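Local coordinates for protein orotidine 5'-phosphate decarboxylase (Streptomyces avermitilis, PDB 3V75) that probably catalyses the decarboxylation of orotidine 5'-phosphate to UMP, the last step of de novo UMP biosynthesis, at residues Arg33-Arg38 and His78-Lys83; Leu41-Asp46 and Gly272-Gly277; Gly63-Ser68 and Val97-Lys102; Ala112-Asp117 and Leu141-Leu146; Val221-Gly226 and Pro242-Gln247. All coordinates share one frame; numbering follows the deposited sequence.

Contact 1: residues Arg33-Arg38 and His78-Lys83; sequences RAMDDR and HVAVFK
The last turn of helix 27-38 comes down on the loop that leads into strand 81-84, and the backbones are nearest at Arg38 and Ala80, whose CA atoms lie 5.2 Å apart. Ala80 CB packs beside the helix: it sits against the carbonyl of Ala34, 3.6 Å from Ala34 O, and also meets Ala34 CB and the CG of selenomethionine Met35. Arg38 reaches further. Its CG stands anti to the carbonyl carbon (chi1 -67°), and the chain then runs extended to NE, laying Arg38 CD 3.3 Å from Val79 O before the guanidinium turns NH1 onto the same oxygen. That hydrogen bond, 2.9 Å from Arg38 NH1 to Val79 O, lies almost in the guanidinium plane but meets the carbonyl from above its own plane; His78 N lies over one guanidinium face. NH1 also bonds Gly76 O and NH2 bonds Ala110 O, so one side chain gathers three backbone carbonyls. With an alanine here, the carbonyls of Gly76, Val79 and Ala110 would probably lose the guanidinium that gathers them, leaving the loop before the strand freer to move. A water accepts from Ala80 N at 2.8 Å and donates weakly to Arg38 O. Here the helix that precedes the first strand of a TIM barrel is tied to the N-terminal end of the second strand, away from the predicted catalytic lysine.

Contact 2: residues Leu41-Asp46 and Gly272-Gly277; sequences LCVGID and GVLRHG
Val43 opens the contact from strand 42-45 by pointing its side chain outward from the barrel onto the short helix 271-274. Its CG1, held anti to the backbone N (chi1 175°), meets Val273 CG1 at 4.0 Å, the two valines crossing at about a right angle, and the same methyl lies 4.2 Å from Leu274 CD2. At Gly44 the backbone itself becomes the contact surface. Both methyls of Leu274 gather round the Gly44 carbonyl, Leu274 CD1 being 3.3 Å from Gly44 O and Leu274 CD2 3.5 Å from that oxygen. The carbonyl is thus buried under hydrocarbon and has no hydrogen-bond partner. A side chain on Gly44 would run into Asp46 OD2, which favours glycine at this point. Ile45 turns its side chain the other way, and the chain then brings Asp46 across the end of the leucine: Leu274 CD1 is 3.9 Å from Asp46 N and equally far from Asp46 OD2. Asp46 N is likewise buried without a partner, whereas OD2 accepts a hydrogen bond from Ser270. Replacing Leu274 with an alanine would probably open a gap over the Gly44 carbonyl and deprive Val43 of part of its packing. Val71 and Leu75 of helix 61-75 extend this apolar layer. Strand 42-45 and the short helix directly after strand 265-269 thus meet where the first and last strands close the TIM barrel, with the Asp46 side chain about 9 Å from that of Lys119, the predicted proton donor.

Contact 3: residues Gly63-Ser68 and Val97-Lys102; sequences GLERFS and VAVLEK
Val99 is the apolar centre of this contact, its side chain directed from helix 97-102 into the surface formed by Leu64, Glu65 and Ser68. Its CG1, anti to the backbone N (chi1 172°), rests 3.8 Å from Glu65 CA, while Val99 CG2 lies 3.9 Å from Glu65 CB. Leu64 CD2 comes against Val99 CB, also at 3.9 Å. The helical segments run nearly parallel, 12° between their directions and 9.9 Å between their axes, as expected of neighbouring outer helices in a TIM barrel, here the ones before and after strand 81-84 in the chain. The polar partners are divided between the rim and the interior. The extended Glu65 and the Lys102 chain, bent at chi3 and chi4, meet at the rim, where Lys102 NZ donates to Glu65 OE2 at 3.1 Å in a salt bridge. The ammonium arrives on the anti side of OE2, 20° out of the carboxylate plane. Deeper in, Ser68 OG turns back to its own helix and donates to Leu64 O at 2.9 Å. That carbonyl is gripped twice, because Ser68 N donates to it as well, the hydroxyl and the amide coming from opposite faces of its plane. Val99 O likewise accepts from a side chain, the hydroxyl of Thr103. Phe89 of helix 86-90 packs on Leu64, Ser68 and Val99, and across the dimer interface Glu101 OE1 is hydrogen-bonded to Ser94 OG of the second subunit.

Contact 4: residues Ala112-Asp117 and Leu141-Leu146; sequences ALVVMD and LFSDAL
Asp144, on the loop entering strand 145-148, carries the polar half of this contact and can be followed outward from its backbone. Its CB lies 3.4 Å from Val114 O. The torsion chi1 of -64° places CG anti to the carbonyl carbon, and there Asp144 CG meets Leu113 CD2 at 3.7 Å, the two side chains crossing at about a right angle. At the tip the oxygens part company. OD2 accepts from Val114 N at 2.9 Å through its anti lone pair, with an N-H...O angle of 162°, and accepts a second hydrogen bond from a water that also donates to Ala112 O. OD1 forms salt bridges with Arg30 and Arg108, two positive charges that would be expected to favour the carboxylate form. The side chain therefore extends the pairing of the strands by one bond before regular parallel bridging starts. Ala145 N then donates to Val114 O at 3.2 Å, and Met116 N to Ala145 O at 2.8 Å. On the sheet face that carries Leu146, selenomethionine Met116 has its CB 3.5 Å from Ser143 OG, and bends at chi2 and chi3 return Met116 CE to the same distance from that hydroxyl, which donates to Leu141 O; Met116 CG packs on Leu146 CD1. The paired strands 113-120 and 145-148 belong to one beta-alpha-beta unit connected by helix 124-134; Val104, Ala107 and Arg108 of helix 93-109 cover Met116 and Val114, Phe27 of helix 27-38 lies against Asp144 and Ala145, and strand 81-84 borders 113-120 on its other edge.

Contact 5: residues Val221-Gly226 and Pro242-Gln247; sequences VGATLG and PGIGAQ
Ala223 is the point where the loop after strand 217-221 locks onto the loop after strand 239-241. Its amide donates to Pro242 O, 3.1 Å from Ala223 N, and the bond is straight at both ends: 164° at the hydrogen and 166° at the oxygen, so the N-H points nearly down the carbonyl bond. Ala223 CB is held close by as well, 3.7 Å from Ile244 CD1. The isoleucine directs its CB away from the other loop, but CG1 stands beside the backbone N and the chain folds at chi2 (-62°), bringing CD1 back to the alanine. Phe258 of helix 254-258 also touches Ala223, and Leu254 touches Ile244, covering this inner side. Toward solvent the fit slackens. Thr224 CG2 stands anti to the carbonyl carbon and is applied to Ala246 CB at 3.8 Å; Gly243 O and Gln247 O are more distant. Water fills in on this side: one molecule donates to Pro242 O at 2.9 Å and accepts from Thr224 N, and another lies near the carbonyls of Thr224 and Gln247. The positive phi of Gly243 by itself calls for glycine, and a CB there would also crowd Thr224 CG2. Two beta turns, type I from Gly222 to Leu225 and type II from Gly243 to Ala246, shape the facing loops. Such loops at the C-terminal ends of barrel strands form the active-site mouth of TIM-barrel enzymes, and the Pro242 side chain is about 7 Å from that of the predicted proton donor, Lys119.

All five contacts belong to a single eight-stranded TIM barrel. Contacts 1, 2 and 4 reach its sheet through neighbouring strands 42-45, 81-84 and 113-120, contact 4 going on to 145-148. Contacts 1 and 4, centres 13 Å apart, share the salt bridge of Lys83 with Asp117 OD2, while Asp117 OD1 forms one with Lys119, the predicted proton donor. Contact 3, in the outer helices, touches contact 2 through Phe67 and contact 4 through Leu100 and Leu141. Contact 5, its centre about 27 Å from that of contact 3, joins the loops after strands 217-221 and 239-241. Segments of contacts 1 and 2 alternate along the chain; contact 2 encloses contacts 3, 4 and 5, beside the barrel's closing seam.

Contact 1: residues Arg33-Arg38 and His78-Lys83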
# COMPACT_ATOMS: atom_id res chain seq x y z
N ARG A 33 7.07 5.55 -26.74
CA ARG A 33 7.41 6.79 -27.44
C ARG A 33 8.26 7.73 -26.58
O ARG A 33 9.22 8.35 -27.09
CB ARG A 33 6.11 7.48 -27.94
CG ARG A 33 6.28 8.85 -28.56
CD ARG A 33 5.05 9.26 -29.44
NE ARG A 33 4.27 8.08 -29.88
CZ ARG A 33 3.15 7.66 -29.28
NH1 ARG A 33 2.70 8.34 -28.21
NH2 ARG A 33 2.48 6.57 -29.71
N ALA A 34 7.92 7.85 -25.29
CA ALA A 34 8.63 8.78 -24.40
C ALA A 34 10.09 8.34 -24.24
O ALA A 34 11.01 9.19 -24.27
CB ALA A 34 7.96 8.82 -23.05
N MSE A 35 10.33 7.05 -24.05
CA MSE A 35 11.70 6.58 -23.90
C MSE A 35 12.47 6.76 -25.20
O MSE A 35 13.67 7.04 -25.14
CB MSE A 35 11.76 5.14 -23.39
CG MSE A 35 11.31 5.05 -21.90
SE MSE A 35 11.88 3.47 -21.01
CE MSE A 35 10.91 2.21 -22.05
N ASP A 36 11.82 6.62 -26.36
CA ASP A 36 12.51 6.86 -27.63
C ASP A 36 12.88 8.36 -27.74
O ASP A 36 13.98 8.73 -28.19
CB ASP A 36 11.63 6.53 -28.86
CG ASP A 36 11.37 5.03 -29.07
OD1 ASP A 36 12.13 4.17 -28.59
OD2 ASP A 36 10.34 4.70 -29.77
N ASP A 37 11.92 9.23 -27.39
CA ASP A 37 12.07 10.67 -27.61
C ASP A 37 13.03 11.31 -26.61
O ASP A 37 13.90 12.09 -26.98
CB ASP A 37 10.71 11.39 -27.48
CG ASP A 37 9.76 11.12 -28.65
OD1 ASP A 37 10.16 10.60 -29.69
OD2 ASP A 37 8.56 11.44 -28.47
N ARG A 38 12.89 11.00 -25.33
CA ARG A 38 13.67 11.65 -24.29
C ARG A 38 14.79 10.79 -23.74
O ARG A 38 15.62 11.28 -22.96
CB ARG A 38 12.76 12.08 -23.13
CG ARG A 38 11.78 13.17 -23.51
CD ARG A 38 11.04 13.64 -22.29
NE ARG A 38 10.19 14.80 -22.60
CZ ARG A 38 9.60 15.55 -21.67
NH1 ARG A 38 9.77 15.27 -20.37
NH2 ARG A 38 8.86 16.61 -22.03
N HIS A 78 12.98 17.09 -19.57
CA HIS A 78 14.14 16.36 -20.10
C HIS A 78 14.09 14.89 -19.89
O HIS A 78 14.72 14.15 -20.64
CB HIS A 78 15.43 16.96 -19.53
CG HIS A 78 15.48 18.44 -19.75
ND1 HIS A 78 15.54 18.98 -21.03
CD2 HIS A 78 15.36 19.48 -18.90
CE1 HIS A 78 15.48 20.31 -20.94
NE2 HIS A 78 15.37 20.64 -19.66
N VAL A 79 13.33 14.44 -18.92
CA VAL A 79 13.32 12.99 -18.63
C VAL A 79 12.04 12.34 -19.09
O VAL A 79 10.97 12.97 -19.07
CB VAL A 79 13.54 12.61 -17.12
CG1 VAL A 79 14.88 13.17 -16.59
CG2 VAL A 79 12.36 13.06 -16.27
N ALA A 80 12.17 11.10 -19.55
CA ALA A 80 11.00 10.36 -20.05
C ALA A 80 9.96 10.14 -18.94
O ALA A 80 8.76 10.32 -19.18
CB ALA A 80 11.41 9.02 -20.65
N VAL A 81 10.41 9.75 -17.76
CA VAL A 81 9.51 9.30 -16.70
C VAL A 81 10.05 9.77 -15.36
O VAL A 81 11.28 9.78 -15.14
CB VAL A 81 9.45 7.74 -16.66
CG1 VAL A 81 8.33 7.24 -15.73
CG2 VAL A 81 9.28 7.16 -18.06
N PHE A 82 9.15 10.15 -14.44
CA PHE A 82 9.50 10.29 -13.02
C PHE A 82 8.79 9.26 -12.20
O PHE A 82 7.68 8.83 -12.56
CB PHE A 82 8.99 11.61 -12.46
CG PHE A 82 9.78 12.82 -12.87
CD1 PHE A 82 11.11 12.97 -12.46
CD2 PHE A 82 9.18 13.85 -13.58
CE1 PHE A 82 11.83 14.13 -12.79
CE2 PHE A 82 9.87 15.02 -13.89
CZ PHE A 82 11.22 15.15 -13.52
N LYS A 83 9.37 8.89 -11.06
CA LYS A 83 8.71 7.97 -10.13
C LYS A 83 8.74 8.55 -8.73
O LYS A 83 9.68 8.31 -7.97
CB LYS A 83 9.36 6.59 -10.18
CG LYS A 83 8.66 5.55 -9.28
CD LYS A 83 9.18 4.14 -9.49
CE LYS A 83 10.54 3.90 -8.83
NZ LYS A 83 10.52 3.96 -7.34
O HOH W 1 14.80 10.23 -20.17
O HOH W 2 15.65 14.43 -23.13

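Contact 2: residues Leu41-Asp46 and Gly272-Gly277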
# COMPACT_ATOMS: atom_id res chain seq x y z
N LEU A 41 15.03 6.43 -19.44
CA LEU A 41 15.35 6.70 -18.06
C LEU A 41 14.11 7.14 -17.29
O LEU A 41 13.31 7.95 -17.79
CB LEU A 41 16.40 7.81 -17.97
CG LEU A 41 16.89 8.16 -16.54
CD1 LEU A 41 17.61 6.98 -15.98
CD2 LEU A 41 17.78 9.41 -16.53
N CYS A 42 13.98 6.62 -16.07
CA CYS A 42 13.01 7.09 -15.10
C CYS A 42 13.79 7.60 -13.90
O CYS A 42 14.70 6.92 -13.42
CB CYS A 42 12.14 5.89 -14.65
SG CYS A 42 10.93 6.29 -13.39
N VAL A 43 13.46 8.80 -13.42
CA VAL A 43 14.17 9.37 -12.28
C VAL A 43 13.25 9.36 -11.08
O VAL A 43 12.11 9.85 -11.16
CB VAL A 43 14.66 10.82 -12.58
CG1 VAL A 43 15.28 11.45 -11.32
CG2 VAL A 43 15.67 10.81 -13.72
N GLY A 44 13.70 8.79 -9.97
CA GLY A 44 12.88 8.78 -8.77
C GLY A 44 12.71 10.19 -8.24
O GLY A 44 13.59 11.06 -8.39
N ILE A 45 11.57 10.47 -7.60
CA ILE A 45 11.46 11.70 -6.81
C ILE A 45 11.34 11.19 -5.38
O ILE A 45 10.25 10.74 -4.93
CB ILE A 45 10.27 12.56 -7.21
CG1 ILE A 45 10.28 12.83 -8.72
CG2 ILE A 45 10.26 13.88 -6.42
CD1 ILE A 45 9.14 13.77 -9.22
N ASP A 46 12.47 11.21 -4.66
CA ASP A 46 12.64 10.48 -3.42
C ASP A 46 13.10 11.40 -2.29
O ASP A 46 14.28 11.37 -1.91
CB ASP A 46 13.71 9.38 -3.61
CG ASP A 46 13.27 8.34 -4.59
OD1 ASP A 46 12.11 7.90 -4.54
OD2 ASP A 46 14.08 7.95 -5.46
N GLY A 272 21.81 8.24 -8.08
CA GLY A 272 22.74 8.55 -9.15
C GLY A 272 22.45 9.86 -9.83
O GLY A 272 23.38 10.51 -10.38
N VAL A 273 21.17 10.27 -9.85
CA VAL A 273 20.81 11.60 -10.34
C VAL A 273 20.58 12.59 -9.19
O VAL A 273 21.15 13.69 -9.18
CB VAL A 273 19.54 11.55 -11.25
CG1 VAL A 273 19.00 12.94 -11.54
CG2 VAL A 273 19.87 10.82 -12.57
N LEU A 274 19.77 12.19 -8.22
CA LEU A 274 19.35 13.10 -7.17
C LEU A 274 20.45 13.63 -6.28
O LEU A 274 20.32 14.74 -5.74
CB LEU A 274 18.25 12.45 -6.30
CG LEU A 274 16.97 12.07 -7.07
CD1 LEU A 274 16.02 11.26 -6.16
CD2 LEU A 274 16.21 13.31 -7.66
N ARG A 275 21.53 12.86 -6.10
CA ARG A 275 22.60 13.38 -5.23
C ARG A 275 23.24 14.64 -5.78
O ARG A 275 23.94 15.35 -5.04
CB ARG A 275 23.70 12.35 -5.00
CG ARG A 275 24.56 12.04 -6.22
CD ARG A 275 25.63 11.03 -5.81
NE ARG A 275 26.53 10.67 -6.90
CZ ARG A 275 27.62 11.36 -7.24
NH1 ARG A 275 27.90 12.49 -6.60
NH2 ARG A 275 28.39 10.94 -8.24
N HIS A 276 23.03 14.92 -7.07
CA HIS A 276 23.61 16.12 -7.70
C HIS A 276 22.83 17.39 -7.45
O HIS A 276 23.33 18.48 -7.73
CB HIS A 276 23.80 15.89 -9.18
CG HIS A 276 24.79 14.80 -9.46
ND1 HIS A 276 26.14 15.00 -9.33
CD2 HIS A 276 24.61 13.50 -9.80
CE1 HIS A 276 26.77 13.87 -9.60
NE2 HIS A 276 25.87 12.94 -9.89
N GLY A 277 21.61 17.29 -6.93
CA GLY A 277 20.89 18.48 -6.53
C GLY A 277 21.56 19.10 -5.32
O GLY A 277 22.37 18.47 -4.62

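Contact 3: residues Gly63-Ser68 and Val97-Lys102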
# COMPACT_ATOMS: atom_id res chain seq x y z
N GLY A 63 10.95 21.68 3.21
CA GLY A 63 12.08 21.03 2.56
C GLY A 63 11.62 20.08 1.47
O GLY A 63 12.15 20.08 0.33
N LEU A 64 10.63 19.26 1.81
CA LEU A 64 9.98 18.35 0.85
C LEU A 64 9.55 19.09 -0.40
O LEU A 64 9.78 18.65 -1.55
CB LEU A 64 8.73 17.76 1.52
CG LEU A 64 7.89 16.83 0.64
CD1 LEU A 64 8.50 15.45 0.73
CD2 LEU A 64 6.45 16.76 1.21
N GLU A 65 8.89 20.21 -0.18
CA GLU A 65 8.36 21.00 -1.27
C GLU A 65 9.47 21.62 -2.14
O GLU A 65 9.37 21.62 -3.37
CB GLU A 65 7.46 22.08 -0.69
CG GLU A 65 6.86 23.00 -1.69
CD GLU A 65 5.97 24.05 -1.00
OE1 GLU A 65 6.41 24.66 0.04
OE2 GLU A 65 4.85 24.32 -1.50
N ARG A 66 10.51 22.17 -1.51
CA ARG A 66 11.60 22.78 -2.28
C ARG A 66 12.34 21.72 -3.13
O ARG A 66 12.68 21.96 -4.30
CB ARG A 66 12.58 23.46 -1.33
CG ARG A 66 13.74 24.13 -2.04
CD ARG A 66 13.23 25.27 -2.93
NE ARG A 66 13.13 24.89 -4.35
CZ ARG A 66 12.76 25.74 -5.33
NH1 ARG A 66 12.46 27.00 -5.02
NH2 ARG A 66 12.75 25.37 -6.62
N PHE A 67 12.57 20.56 -2.53
CA PHE A 67 13.22 19.44 -3.22
C PHE A 67 12.40 19.06 -4.46
O PHE A 67 12.91 18.95 -5.59
CB PHE A 67 13.30 18.26 -2.26
CG PHE A 67 13.91 17.01 -2.85
CD1 PHE A 67 13.13 16.11 -3.57
CD2 PHE A 67 15.25 16.71 -2.63
CE1 PHE A 67 13.69 14.95 -4.09
CE2 PHE A 67 15.82 15.52 -3.13
CZ PHE A 67 15.03 14.64 -3.88
N SER A 68 11.11 18.80 -4.24
CA SER A 68 10.24 18.32 -5.30
C SER A 68 10.12 19.34 -6.44
O SER A 68 10.19 18.99 -7.64
CB SER A 68 8.87 17.98 -4.68
OG SER A 68 9.03 16.92 -3.75
N VAL A 97 0.98 15.13 1.07
CA VAL A 97 0.21 14.69 -0.09
C VAL A 97 -0.13 15.86 -1.03
O VAL A 97 -0.15 15.70 -2.26
CB VAL A 97 -1.04 13.86 0.34
CG1 VAL A 97 -1.87 13.42 -0.90
CG2 VAL A 97 -0.60 12.62 1.16
N ALA A 98 -0.37 17.04 -0.45
CA ALA A 98 -0.63 18.23 -1.26
C ALA A 98 0.60 18.59 -2.11
O ALA A 98 0.47 18.93 -3.31
CB ALA A 98 -1.05 19.42 -0.35
N VAL A 99 1.80 18.49 -1.53
CA VAL A 99 3.03 18.70 -2.34
C VAL A 99 3.11 17.65 -3.45
O VAL A 99 3.47 17.95 -4.58
CB VAL A 99 4.29 18.63 -1.45
CG1 VAL A 99 5.54 18.66 -2.33
CG2 VAL A 99 4.29 19.80 -0.46
N LEU A 100 2.76 16.40 -3.12
CA LEU A 100 2.77 15.33 -4.11
C LEU A 100 1.82 15.63 -5.27
O LEU A 100 2.18 15.43 -6.44
CB LEU A 100 2.42 13.98 -3.48
CG LEU A 100 2.41 12.75 -4.38
CD1 LEU A 100 3.76 12.54 -5.07
CD2 LEU A 100 2.05 11.55 -3.50
N GLU A 101 0.62 16.12 -4.95
CA GLU A 101 -0.33 16.49 -6.00
C GLU A 101 0.27 17.49 -6.97
O GLU A 101 0.16 17.33 -8.20
CB GLU A 101 -1.60 17.09 -5.37
CG GLU A 101 -2.45 16.03 -4.67
CD GLU A 101 -3.55 16.62 -3.79
OE1 GLU A 101 -3.41 17.76 -3.29
OE2 GLU A 101 -4.57 15.90 -3.61
N LYS A 102 0.87 18.54 -6.41
CA LYS A 102 1.42 19.62 -7.26
C LYS A 102 2.58 19.12 -8.10
O LYS A 102 2.73 19.48 -9.27
CB LYS A 102 1.91 20.78 -6.41
CG LYS A 102 0.88 21.52 -5.67
CD LYS A 102 1.50 22.79 -5.04
CE LYS A 102 3.02 22.61 -4.75
NZ LYS A 102 3.28 22.29 -3.25

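Contact 4: residues Ala112-Asp117 and Leu141-Leu146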
# COMPACT_ATOMS: atom_id res chain seq x y z
N ALA A 112 6.63 14.95 -18.82
CA ALA A 112 7.18 13.72 -18.27
C ALA A 112 6.03 12.77 -17.91
O ALA A 112 4.96 13.23 -17.49
CB ALA A 112 7.98 13.99 -17.05
N LEU A 113 6.23 11.47 -18.11
CA LEU A 113 5.28 10.49 -17.59
C LEU A 113 5.54 10.35 -16.11
O LEU A 113 6.67 10.51 -15.66
CB LEU A 113 5.48 9.14 -18.29
CG LEU A 113 5.19 9.21 -19.80
CD1 LEU A 113 5.47 7.86 -20.44
CD2 LEU A 113 3.72 9.57 -20.04
N VAL A 114 4.50 10.04 -15.34
CA VAL A 114 4.65 9.83 -13.91
C VAL A 114 4.15 8.44 -13.50
O VAL A 114 2.99 8.09 -13.74
CB VAL A 114 3.89 10.90 -13.11
CG1 VAL A 114 3.90 10.58 -11.59
CG2 VAL A 114 4.53 12.29 -13.37
N VAL A 115 5.05 7.68 -12.90
CA VAL A 115 4.72 6.40 -12.30
C VAL A 115 4.60 6.64 -10.82
O VAL A 115 5.60 6.94 -10.14
CB VAL A 115 5.82 5.36 -12.58
CG1 VAL A 115 5.53 4.06 -11.80
CG2 VAL A 115 5.92 5.12 -14.07
N MSE A 116 3.39 6.51 -10.28
CA MSE A 116 3.19 6.71 -8.86
C MSE A 116 3.65 5.45 -8.13
O MSE A 116 3.02 4.37 -8.25
CB MSE A 116 1.73 7.00 -8.56
CG MSE A 116 1.43 7.02 -7.07
SE MSE A 116 2.24 8.56 -6.16
CE MSE A 116 1.28 9.94 -7.10
N ASP A 117 4.74 5.53 -7.36
CA ASP A 117 5.17 4.36 -6.61
C ASP A 117 4.55 4.38 -5.22
O ASP A 117 5.07 5.00 -4.26
CB ASP A 117 6.71 4.26 -6.55
CG ASP A 117 7.17 2.91 -6.16
OD1 ASP A 117 6.35 2.08 -5.67
OD2 ASP A 117 8.39 2.60 -6.32
N LEU A 141 -4.46 13.16 -7.81
CA LEU A 141 -3.20 12.37 -7.91
C LEU A 141 -3.04 11.56 -9.21
O LEU A 141 -2.25 10.61 -9.25
CB LEU A 141 -2.99 11.48 -6.68
CG LEU A 141 -2.82 12.22 -5.35
CD1 LEU A 141 -3.23 11.34 -4.17
CD2 LEU A 141 -1.36 12.62 -5.20
N PHE A 142 -3.79 11.94 -10.26
CA PHE A 142 -3.77 11.19 -11.52
C PHE A 142 -2.34 11.01 -12.01
O PHE A 142 -1.62 12.00 -12.20
CB PHE A 142 -4.58 11.88 -12.62
CG PHE A 142 -4.57 11.13 -13.95
CD1 PHE A 142 -4.90 9.78 -14.02
CD2 PHE A 142 -4.26 11.78 -15.14
CE1 PHE A 142 -4.91 9.08 -15.24
CE2 PHE A 142 -4.32 11.10 -16.38
CZ PHE A 142 -4.60 9.75 -16.42
N SER A 143 -1.97 9.76 -12.26
CA SER A 143 -0.62 9.40 -12.70
C SER A 143 -0.73 8.49 -13.92
O SER A 143 -1.77 7.85 -14.15
CB SER A 143 0.11 8.67 -11.56
OG SER A 143 0.22 9.50 -10.40
N ASP A 144 0.34 8.40 -14.71
CA ASP A 144 0.30 7.57 -15.91
C ASP A 144 0.37 6.09 -15.59
O ASP A 144 -0.07 5.25 -16.38
CB ASP A 144 1.46 7.97 -16.81
CG ASP A 144 1.30 9.38 -17.27
OD1 ASP A 144 0.39 9.61 -18.11
OD2 ASP A 144 2.01 10.29 -16.76
N ALA A 145 0.91 5.74 -14.43
CA ALA A 145 0.86 4.36 -13.95
C ALA A 145 0.96 4.31 -12.45
O ALA A 145 1.34 5.30 -11.81
CB ALA A 145 1.98 3.50 -14.60
N LEU A 146 0.64 3.15 -11.87
CA LEU A 146 0.64 2.97 -10.43
C LEU A 146 1.33 1.66 -10.12
O LEU A 146 1.04 0.65 -10.77
CB LEU A 146 -0.81 2.90 -9.93
CG LEU A 146 -1.01 2.61 -8.45
CD1 LEU A 146 -0.46 3.71 -7.51
CD2 LEU A 146 -2.54 2.32 -8.18
O HOH W 3 2.43 12.63 -18.36

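Contact 5: residues Val221-Gly226 and Pro242-Gln247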
# COMPACT_ATOMS: atom_id res chain seq x y z
N VAL A 221 10.81 -5.46 -11.49
CA VAL A 221 11.84 -6.50 -11.55
C VAL A 221 13.17 -5.83 -11.23
O VAL A 221 13.65 -4.98 -12.01
CB VAL A 221 11.93 -7.12 -12.95
CG1 VAL A 221 12.98 -8.24 -13.00
CG2 VAL A 221 10.57 -7.70 -13.35
N GLY A 222 13.74 -6.15 -10.08
CA GLY A 222 14.96 -5.50 -9.62
C GLY A 222 16.16 -5.79 -10.50
O GLY A 222 16.43 -6.96 -10.83
N ALA A 223 16.87 -4.71 -10.89
CA ALA A 223 18.00 -4.84 -11.84
C ALA A 223 19.21 -5.51 -11.22
O ALA A 223 20.13 -5.90 -11.95
CB ALA A 223 18.42 -3.46 -12.38
N THR A 224 19.27 -5.60 -9.89
CA THR A 224 20.44 -6.19 -9.24
C THR A 224 20.25 -7.68 -8.92
O THR A 224 21.12 -8.29 -8.30
CB THR A 224 20.85 -5.44 -7.96
OG1 THR A 224 19.77 -5.48 -7.01
CG2 THR A 224 21.19 -3.98 -8.25
N LEU A 225 19.11 -8.26 -9.30
CA LEU A 225 18.92 -9.69 -9.09
C LEU A 225 19.80 -10.54 -10.01
O LEU A 225 20.09 -10.13 -11.14
CB LEU A 225 17.45 -10.05 -9.32
CG LEU A 225 16.55 -9.62 -8.16
CD1 LEU A 225 15.08 -9.70 -8.58
CD2 LEU A 225 16.80 -10.51 -6.96
N GLY A 226 20.20 -11.72 -9.53
CA GLY A 226 21.11 -12.59 -10.26
C GLY A 226 20.47 -13.79 -10.94
O GLY A 226 21.14 -14.54 -11.67
N PRO A 242 14.16 -0.92 -10.54
CA PRO A 242 14.92 -0.11 -9.58
C PRO A 242 16.37 -0.63 -9.41
O PRO A 242 16.71 -1.83 -9.72
CB PRO A 242 14.11 -0.25 -8.28
CG PRO A 242 13.22 -1.43 -8.47
CD PRO A 242 13.15 -1.78 -9.92
N GLY A 243 17.21 0.27 -8.89
CA GLY A 243 18.57 -0.11 -8.56
C GLY A 243 19.59 0.31 -9.60
O GLY A 243 20.76 -0.11 -9.50
N ILE A 244 19.20 1.10 -10.59
CA ILE A 244 20.17 1.44 -11.63
C ILE A 244 21.24 2.34 -11.02
O ILE A 244 20.94 3.29 -10.29
CB ILE A 244 19.50 2.14 -12.81
CG1 ILE A 244 18.28 1.37 -13.31
CG2 ILE A 244 20.52 2.39 -13.92
CD1 ILE A 244 18.62 -0.03 -13.82
N GLY A 245 22.51 2.02 -11.32
CA GLY A 245 23.66 2.71 -10.76
C GLY A 245 24.35 1.84 -9.72
O GLY A 245 25.52 2.03 -9.43
N ALA A 246 23.61 0.90 -9.10
CA ALA A 246 24.17 -0.03 -8.09
C ALA A 246 25.14 -0.99 -8.76
O ALA A 246 25.10 -1.19 -9.95
CB ALA A 246 23.08 -0.82 -7.41
N GLN A 247 26.02 -1.58 -7.95
CA GLN A 247 26.95 -2.57 -8.45
C GLN A 247 26.24 -3.64 -9.32
O GLN A 247 25.26 -4.24 -8.87
CB GLN A 247 27.65 -3.20 -7.23
CG GLN A 247 28.52 -4.39 -7.50
CD GLN A 247 29.51 -4.10 -8.61
OE1 GLN A 247 30.33 -3.16 -8.49
NE2 GLN A 247 29.42 -4.87 -9.73
O HOH W 4 17.30 -3.95 -7.85
O HOH W 5 24.03 -6.85 -9.27